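Local atomic coordinates of molinate hydrolase (Gulosibacter molinativorax, PDB entry 4UB9), a protein that probably hydrolyses the thiocarbamate herbicide molinate, as a zinc-binding member of the amidohydrolase family. Residues G103-L115 / P180-A192. Residues are numbered along the deposited sequence; the frame is centred on the assembly and turned at random.
Sequences GIMMMGRGGIEYL and PFTGDFMRPSMQA
P180 and M106 lie side by side, the proline's CB 3.9 Å from the thioether SD; the rigid ring gives the flexible methionine a fixed apolar surface. F181 reaches the helix that begins at G111. L115 slides past it in the opposite direction, CD1 3.8 Å from the ring's CE2, while I112 brings CG1 to CE1, and the backbone of G111 meets the ring edge. F185 packs against M106 and M107: CG of M107 comes 3.6 Å from its CD2, and the carbonyl oxygens of G103 and M106 lie at the ring edge, where the C-H groups are slightly positive. P180 CA lies over one face of this ring, toward its rim. In this TIM-barrel-type amidohydrolase fold, 103-115 carries two short helical pieces, while 180-192 belongs to the irregular loop between strand 174-175 and helix 198-209; the M107 side chain is about 7 Å from the bound zinc. R187, its chain extended from CG to NE, grips M107 O side-on with two nitrogens: NE at 3.0 Å (N-H...O angle 147°) and NH2, more bent, at 3.3 Å from above the carbonyl plane. A leucine in place of R187 would strip M107 O of both guanidinium donors, and the backbone at M107-G108 would probably be less firmly tied to the loop. M190, extended beyond CG, sets SD over one face of that guanidinium, toward its rim, and 3.7 Å from G108 CA; G108 has no side chain, and a CB there would collide with R187 NH2. The M190 side chain crosses that of R109, whose NH1 bonds R193 O of the second subunit, at about a right angle. A192 offers a small methyl, CB, 3.9 Å from I112 CD1.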
loop_
_atom_site.group_PDB
_atom_site.type_symbol
_atom_site.label_atom_id
_atom_site.label_comp_id
_atom_site.label_asym_id
_atom_site.label_seq_id
_atom_site.Cartn_x
_atom_site.Cartn_y
_atom_site.Cartn_z
ATOM N N GLY A 103 -22.169 -2.862 7.942
ATOM C CA GLY A 103 -21.467 -1.890 7.110
ATOM C C GLY A 103 -20.289 -1.213 7.766
ATOM O O GLY A 103 -19.293 -0.863 7.089
ATOM N N ILE A 104 -20.390 -0.986 9.068
ATOM C CA ILE A 104 -19.285 -0.335 9.805
ATOM C C ILE A 104 -18.065 -1.225 9.714
ATOM O O ILE A 104 -16.957 -0.762 9.459
ATOM C CB ILE A 104 -19.637 -0.073 11.289
ATOM C CG1 ILE A 104 -20.615 1.086 11.360
ATOM C CG2 ILE A 104 -18.396 0.212 12.122
ATOM C CD1 ILE A 104 -20.009 2.453 11.142
ATOM N N MET A 105 -18.277 -2.514 9.901
ATOM C CA MET A 105 -17.192 -3.498 9.708
ATOM C C MET A 105 -16.521 -3.313 8.366
ATOM O O MET A 105 -15.313 -3.243 8.258
ATOM C CB MET A 105 -17.726 -4.912 9.809
ATOM C CG MET A 105 -16.638 -5.989 9.929
ATOM S SD MET A 105 -17.443 -7.615 9.943
ATOM C CE MET A 105 -17.871 -7.592 8.205
ATOM N N MET A 106 -17.323 -3.227 7.330
ATOM C CA MET A 106 -16.782 -3.109 5.951
ATOM C C MET A 106 -15.986 -1.843 5.702
ATOM O O MET A 106 -15.272 -1.757 4.745
ATOM C CB MET A 106 -17.904 -3.231 4.936
ATOM C CG MET A 106 -18.454 -4.644 4.893
ATOM S SD MET A 106 -19.948 -4.604 3.929
ATOM C CE MET A 106 -20.906 -5.873 4.708
ATOM N N MET A 107 -16.081 -0.860 6.587
ATOM C CA MET A 107 -15.223 0.332 6.481
ATOM C C MET A 107 -13.808 0.108 6.965
ATOM O O MET A 107 -12.949 1.005 6.869
ATOM C CB MET A 107 -15.820 1.501 7.256
ATOM C CG MET A 107 -17.177 1.950 6.725
ATOM S SD MET A 107 -17.619 3.616 7.273
ATOM C CE MET A 107 -17.556 3.378 9.019
ATOM N N GLY A 108 -13.558 -1.090 7.458
ATOM C CA GLY A 108 -12.216 -1.501 7.855
ATOM C C GLY A 108 -11.947 -2.890 7.366
ATOM O O GLY A 108 -12.219 -3.202 6.240
ATOM N N ARG A 109 -11.432 -3.737 8.245
ATOM C CA ARG A 109 -11.133 -5.125 7.929
ATOM C C ARG A 109 -12.378 -5.982 7.980
ATOM O O ARG A 109 -13.263 -5.711 8.763
ATOM C CB ARG A 109 -10.186 -5.727 8.940
ATOM C CG ARG A 109 -8.955 -4.937 9.186
ATOM C CD ARG A 109 -8.185 -5.413 10.418
ATOM N NE ARG A 109 -6.972 -4.625 10.477
ATOM C CZ ARG A 109 -5.840 -4.982 9.883
ATOM N NH1 ARG A 109 -5.755 -6.146 9.250
ATOM N NH2 ARG A 109 -4.777 -4.166 9.901
ATOM N N GLY A 110 -12.402 -7.039 7.180
ATOM C CA GLY A 110 -13.420 -8.081 7.338
ATOM C C GLY A 110 -14.406 -8.241 6.208
ATOM O O GLY A 110 -15.115 -9.262 6.135
ATOM N N GLY A 111 -14.526 -7.214 5.376
ATOM C CA GLY A 111 -15.539 -7.214 4.297
ATOM C C GLY A 111 -15.469 -8.440 3.402
ATOM O O GLY A 111 -16.483 -9.059 3.080
ATOM N N ILE A 112 -14.253 -8.805 3.009
ATOM C CA ILE A 112 -14.091 -9.883 2.064
ATOM C C ILE A 112 -14.544 -11.181 2.702
ATOM O O ILE A 112 -15.382 -11.888 2.142
ATOM C CB ILE A 112 -12.672 -10.043 1.583
ATOM C CG1 ILE A 112 -12.212 -8.809 0.807
ATOM C CG2 ILE A 112 -12.574 -11.249 0.640
ATOM C CD1 ILE A 112 -10.726 -8.775 0.580
ATOM N N GLU A 113 -13.959 -11.484 3.853
ATOM C CA GLU A 113 -14.185 -12.770 4.519
ATOM C C GLU A 113 -15.636 -12.940 4.895
ATOM O O GLU A 113 -16.241 -13.984 4.649
ATOM C CB GLU A 113 -13.280 -12.980 5.742
ATOM C CG GLU A 113 -13.430 -11.946 6.850
ATOM C CD GLU A 113 -12.208 -11.869 7.760
ATOM O OE1 GLU A 113 -12.160 -12.602 8.789
ATOM O OE2 GLU A 113 -11.317 -11.025 7.491
ATOM N N TYR A 114 -16.240 -11.880 5.382
ATOM C CA TYR A 114 -17.662 -11.927 5.745
ATOM C C TYR A 114 -18.583 -12.143 4.530
ATOM O O TYR A 114 -19.458 -13.008 4.531
ATOM C CB TYR A 114 -17.986 -10.624 6.423
ATOM C CG TYR A 114 -19.416 -10.312 6.835
ATOM C CD1 TYR A 114 -19.967 -10.833 8.026
ATOM C CD2 TYR A 114 -20.170 -9.397 6.138
ATOM C CE1 TYR A 114 -21.234 -10.472 8.455
ATOM C CE2 TYR A 114 -21.450 -9.019 6.575
ATOM C CZ TYR A 114 -21.973 -9.577 7.712
ATOM O OH TYR A 114 -23.218 -9.191 8.117
ATOM N N LEU A 115 -18.390 -11.355 3.483
ATOM C CA LEU A 115 -19.300 -11.491 2.332
ATOM C C LEU A 115 -19.101 -12.813 1.590
ATOM O O LEU A 115 -20.048 -13.350 1.010
ATOM C CB LEU A 115 -19.168 -10.308 1.383
ATOM C CG LEU A 115 -19.713 -8.993 2.000
ATOM C CD1 LEU A 115 -19.385 -7.780 1.134
ATOM C CD2 LEU A 115 -21.200 -9.071 2.199
ATOM N N PRO A 180 -19.199 -1.550 -1.127
ATOM C CA PRO A 180 -18.141 -1.859 -0.135
ATOM C C PRO A 180 -16.767 -2.091 -0.714
ATOM O O PRO A 180 -15.801 -2.070 0.036
ATOM C CB PRO A 180 -18.645 -3.124 0.557
ATOM C CG PRO A 180 -19.628 -3.724 -0.421
ATOM C CD PRO A 180 -20.257 -2.569 -1.139
ATOM N N PHE A 181 -16.635 -2.280 -2.020
ATOM C CA PHE A 181 -15.271 -2.453 -2.598
ATOM C C PHE A 181 -14.879 -1.266 -3.493
ATOM O O PHE A 181 -14.103 -1.353 -4.400
ATOM C CB PHE A 181 -15.140 -3.800 -3.230
ATOM C CG PHE A 181 -15.414 -4.884 -2.250
ATOM C CD1 PHE A 181 -14.585 -5.032 -1.153
ATOM C CD2 PHE A 181 -16.563 -5.668 -2.336
ATOM C CE1 PHE A 181 -14.872 -5.986 -0.189
ATOM C CE2 PHE A 181 -16.840 -6.600 -1.375
ATOM C CZ PHE A 181 -15.987 -6.763 -0.307
ATOM N N THR A 182 -15.321 -0.136 -3.022
ATOM C CA THR A 182 -15.236 1.145 -3.673
ATOM C C THR A 182 -14.397 2.055 -2.753
ATOM O O THR A 182 -14.066 1.695 -1.643
ATOM C CB THR A 182 -16.695 1.611 -3.767
ATOM O OG1 THR A 182 -17.174 1.397 -5.080
ATOM C CG2 THR A 182 -16.888 2.941 -3.328
ATOM N N GLY A 183 -14.068 3.236 -3.219
ATOM C CA GLY A 183 -13.342 4.224 -2.414
ATOM C C GLY A 183 -14.032 4.636 -1.137
ATOM O O GLY A 183 -13.392 5.058 -0.149
ATOM N N ASP A 184 -15.340 4.595 -1.194
ATOM C CA ASP A 184 -16.166 4.865 -0.029
ATOM C C ASP A 184 -15.926 3.960 1.217
ATOM O O ASP A 184 -16.333 4.310 2.314
ATOM C CB ASP A 184 -17.620 4.839 -0.431
ATOM C CG ASP A 184 -17.993 6.015 -1.323
ATOM O OD1 ASP A 184 -17.661 7.140 -1.002
ATOM O OD2 ASP A 184 -18.656 5.827 -2.323
ATOM N N PHE A 185 -15.257 2.826 1.044
ATOM C CA PHE A 185 -14.943 1.959 2.171
ATOM C C PHE A 185 -13.469 1.628 2.241
ATOM O O PHE A 185 -13.076 0.799 2.991
ATOM C CB PHE A 185 -15.738 0.670 2.081
ATOM C CG PHE A 185 -17.213 0.858 2.289
ATOM C CD1 PHE A 185 -17.998 1.401 1.292
ATOM C CD2 PHE A 185 -17.811 0.465 3.482
ATOM C CE1 PHE A 185 -19.361 1.520 1.464
ATOM C CE2 PHE A 185 -19.161 0.604 3.675
ATOM C CZ PHE A 185 -19.949 1.155 2.670
ATOM N N MET A 186 -12.652 2.342 1.514
ATOM C CA MET A 186 -11.231 2.169 1.638
ATOM C C MET A 186 -10.608 2.990 2.760
ATOM O O MET A 186 -11.186 3.962 3.244
ATOM C CB MET A 186 -10.550 2.583 0.343
ATOM C CG MET A 186 -10.617 1.535 -0.741
ATOM S SD MET A 186 -10.058 2.155 -2.364
ATOM C CE MET A 186 -8.730 3.271 -2.013
ATOM N N ARG A 187 -9.400 2.589 3.136
ATOM C CA ARG A 187 -8.463 3.441 3.895
ATOM C C ARG A 187 -7.158 3.431 3.163
ATOM O O ARG A 187 -6.904 2.536 2.383
ATOM C CB ARG A 187 -8.254 2.934 5.337
ATOM C CG ARG A 187 -9.566 2.718 6.069
ATOM C CD ARG A 187 -9.335 2.587 7.554
ATOM N NE ARG A 187 -10.535 2.097 8.198
ATOM C CZ ARG A 187 -10.599 1.634 9.439
ATOM N NH1 ARG A 187 -9.535 1.662 10.220
ATOM N NH2 ARG A 187 -11.747 1.145 9.899
ATOM N N PRO A 188 -6.286 4.392 3.443
ATOM C CA PRO A 188 -5.022 4.430 2.739
ATOM C C PRO A 188 -4.283 3.091 2.725
ATOM O O PRO A 188 -3.766 2.693 1.689
ATOM C CB PRO A 188 -4.209 5.481 3.528
ATOM C CG PRO A 188 -5.256 6.388 4.117
ATOM C CD PRO A 188 -6.359 5.428 4.500
ATOM N N SER A 189 -4.239 2.410 3.855
ATOM C CA SER A 189 -3.553 1.133 3.900
ATOM C C SER A 189 -4.513 -0.090 3.779
ATOM O O SER A 189 -4.052 -1.234 3.809
ATOM C CB SER A 189 -2.793 1.004 5.201
ATOM O OG SER A 189 -3.760 0.817 6.223
ATOM N N MET A 190 -5.807 0.149 3.623
ATOM C CA MET A 190 -6.766 -0.922 3.440
ATOM C C MET A 190 -7.502 -0.800 2.119
ATOM O O MET A 190 -8.421 0.003 1.971
ATOM C CB MET A 190 -7.807 -0.904 4.519
ATOM C CG MET A 190 -7.253 -1.121 5.896
ATOM S SD MET A 190 -8.624 -1.300 7.063
ATOM C CE MET A 190 -7.593 -1.142 8.536
ATOM N N GLN A 191 -7.149 -1.652 1.178
ATOM C CA GLN A 191 -7.718 -1.603 -0.153
ATOM C C GLN A 191 -8.066 -3.011 -0.586
ATOM O O GLN A 191 -7.268 -3.714 -1.246
ATOM C CB GLN A 191 -6.709 -0.960 -1.123
ATOM C CG GLN A 191 -6.375 0.493 -0.816
ATOM C CD GLN A 191 -5.283 1.099 -1.713
ATOM O OE1 GLN A 191 -4.493 1.954 -1.276
ATOM N NE2 GLN A 191 -5.176 0.596 -2.902
ATOM N N ALA A 192 -9.258 -3.406 -0.239
ATOM C CA ALA A 192 -9.687 -4.782 -0.470
ATOM C C ALA A 192 -9.520 -5.278 -1.899
ATOM O O ALA A 192 -9.146 -6.440 -2.133
ATOM C CB ALA A 192 -11.106 -4.937 -0.049
HETATM O O HOH W 1 -13.564 3.344 5.059
#